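Local structure of putative metal binding protein RUMGNA_00854 (Ruminococcus gnavus, 3U7Z) at residues F25-K30 and T85-G90. The protein is of uncharacterised function but binds calcium ions, and is thought to be a metal-binding, possibly transport-related protein. Numbering follows the deposited sequence.
Sequences FDTDAK and TPVSDG. With CA (calcium ion), chain G.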
loop_
_atom_site.group_PDB
_atom_site.type_symbol
_atom_site.label_atom_id
_atom_site.label_comp_id
_atom_site.label_asym_id
_atom_site.label_seq_id
_atom_site.Cartn_x
_atom_site.Cartn_y
_atom_site.Cartn_z
ATOM N N PHE A 25 3.828 -0.944 11.791
ATOM C CA PHE A 25 3.513 -2.335 12.020
ATOM C C PHE A 25 4.705 -3.112 12.573
ATOM O O PHE A 25 5.837 -2.949 12.156
ATOM C CB PHE A 25 3.094 -2.972 10.721
ATOM C CG PHE A 25 1.852 -2.402 10.147
ATOM C CD1 PHE A 25 0.608 -2.927 10.482
ATOM C CD2 PHE A 25 1.905 -1.396 9.195
ATOM C CE1 PHE A 25 -0.573 -2.400 9.926
ATOM C CE2 PHE A 25 0.715 -0.874 8.616
ATOM C CZ PHE A 25 -0.489 -1.366 8.977
ATOM N N ASP A 26 4.408 -3.963 13.542
ATOM C CA ASP A 26 5.359 -4.938 14.027
ATOM C C ASP A 26 4.795 -6.294 13.592
ATOM O O ASP A 26 3.789 -6.735 14.104
ATOM C CB ASP A 26 5.484 -4.798 15.551
ATOM C CG ASP A 26 5.815 -3.350 15.990
ATOM O OD1 ASP A 26 6.917 -2.860 15.688
ATOM O OD2 ASP A 26 4.946 -2.689 16.605
ATOM N N THR A 27 5.440 -6.949 12.636
ATOM C CA THR A 27 4.779 -8.005 11.862
ATOM C C THR A 27 5.728 -9.145 11.554
ATOM O O THR A 27 6.883 -8.920 11.343
ATOM C CB THR A 27 4.176 -7.405 10.533
ATOM O OG1 THR A 27 3.603 -8.442 9.747
ATOM C CG2 THR A 27 5.265 -6.706 9.696
ATOM N N ASP A 28 5.189 -10.363 11.489
ATOM C CA ASP A 28 5.939 -11.538 10.997
ATOM C C ASP A 28 5.515 -11.906 9.580
ATOM O O ASP A 28 5.905 -12.956 9.054
ATOM C CB ASP A 28 5.812 -12.749 11.947
ATOM C CG ASP A 28 4.487 -12.774 12.705
ATOM O OD1 ASP A 28 3.432 -12.766 12.031
ATOM O OD2 ASP A 28 4.502 -12.747 13.966
ATOM N N ALA A 29 4.744 -11.018 8.957
ATOM C CA ALA A 29 4.304 -11.184 7.578
ATOM C C ALA A 29 5.457 -11.240 6.593
ATOM O O ALA A 29 6.507 -10.571 6.734
ATOM C CB ALA A 29 3.372 -10.051 7.189
ATOM N N LYS A 30 5.251 -12.065 5.577
ATOM C CA LYS A 30 6.190 -12.201 4.529
ATOM C C LYS A 30 5.924 -11.111 3.522
ATOM O O LYS A 30 6.867 -10.636 2.958
ATOM C CB LYS A 30 6.066 -13.599 3.875
ATOM C CG LYS A 30 6.928 -13.850 2.618
ATOM C CD LYS A 30 8.428 -13.918 2.845
ATOM C CE LYS A 30 9.156 -14.404 1.583
ATOM N NZ LYS A 30 10.562 -13.911 1.528
ATOM N N THR A 85 4.890 -8.409 -2.600
ATOM C CA THR A 85 5.937 -7.438 -2.214
ATOM C C THR A 85 6.490 -7.903 -0.866
ATOM O O THR A 85 5.805 -7.866 0.121
ATOM C CB THR A 85 5.394 -6.024 -2.121
ATOM O OG1 THR A 85 4.874 -5.599 -3.398
ATOM C CG2 THR A 85 6.485 -5.059 -1.691
ATOM N N PRO A 86 7.732 -8.383 -0.861
ATOM C CA PRO A 86 8.268 -8.857 0.400
ATOM C C PRO A 86 8.523 -7.720 1.365
ATOM O O PRO A 86 8.890 -6.606 0.939
ATOM C CB PRO A 86 9.602 -9.482 0.021
ATOM C CG PRO A 86 9.606 -9.659 -1.385
ATOM C CD PRO A 86 8.640 -8.650 -1.973
ATOM N N VAL A 87 8.313 -8.017 2.628
ATOM C CA VAL A 87 8.552 -7.052 3.713
ATOM C C VAL A 87 9.893 -7.365 4.389
ATOM O O VAL A 87 10.196 -8.532 4.661
ATOM C CB VAL A 87 7.355 -7.144 4.676
ATOM C CG1 VAL A 87 7.602 -6.546 6.073
ATOM C CG2 VAL A 87 6.144 -6.482 3.991
ATOM N N SER A 88 10.695 -6.334 4.655
ATOM C CA SER A 88 11.960 -6.444 5.401
ATOM C C SER A 88 11.905 -5.570 6.614
ATOM O O SER A 88 11.257 -4.518 6.614
ATOM C CB SER A 88 13.111 -5.980 4.517
ATOM O OG SER A 88 13.226 -6.767 3.351
ATOM N N ASP A 89 12.623 -6.000 7.652
ATOM C CA ASP A 89 12.744 -5.189 8.846
ATOM C C ASP A 89 13.272 -3.813 8.464
ATOM O O ASP A 89 14.259 -3.675 7.748
ATOM C CB ASP A 89 13.626 -5.880 9.890
ATOM C CG ASP A 89 13.656 -5.156 11.197
ATOM O OD1 ASP A 89 12.649 -4.583 11.640
ATOM O OD2 ASP A 89 14.748 -5.210 11.842
ATOM N N GLY A 90 12.632 -2.789 9.006
ATOM C CA GLY A 90 13.062 -1.425 8.774
ATOM C C GLY A 90 12.473 -0.773 7.542
ATOM O O GLY A 90 12.704 0.410 7.320
HETATM CA CA CA G . 16.684 -6.138 12.469
#
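The carbonyl O of Lys30 takes the backbone N-H of Val87, with 3.0 Å between Lys30 O and Val87 N. The bond is fairly straight, at 163° about the hydrogen. The donor lies tilted 34° from the carbonyl plane. Pro86 CA, 3.4 Å from Lys30 O, adds a weaker CA-H...O contact to the N-H bond. The CA atoms of the two segments come nearest at Lys30 and Pro86, 5.7 Å apart.

Val87 carries the closest side-chain contacts with 25-30. Its side chain sets out toward that segment, and CB lies 3.9 Å from Lys30 O, with Ala29 O close behind. CG1 stands anti to the backbone N, chi1 162°, and its closest approach to Thr27 is to the methyl CG2, at 4.3 Å. This is a loose apolar contact. The hydroxyl of Thr27 has a different task. Ala29 N donates to Thr27 OG1 over 2.9 Å, which makes an ST turn as the chain leaves the strand.

Asp89 lies beyond the contact and binds a calcium ion, with OD2 2.2 Å from the metal. Its other oxygen, OD1, accepts from His8 N, a bond that would steady the carboxylate for the metal.

The contact joins the end of strand 20-27, an outermost strand of the mixed five-stranded sheet, to the loop that leads into strand 92-99. The strand order, with a helix after the first hairpin, is consistent with a ubiquitin-like beta-grasp fold. Strand 7-14 lies between these two strands in the sheet; Val87 rests on its Lys7 and Ile9, and Lys7 NZ also holds Ala29 O. Thr27 and Ala29 touch Val35 of helix 32-38, while Thr85 is tied by a backbone hydrogen bond to Leu32 at the start of that helix.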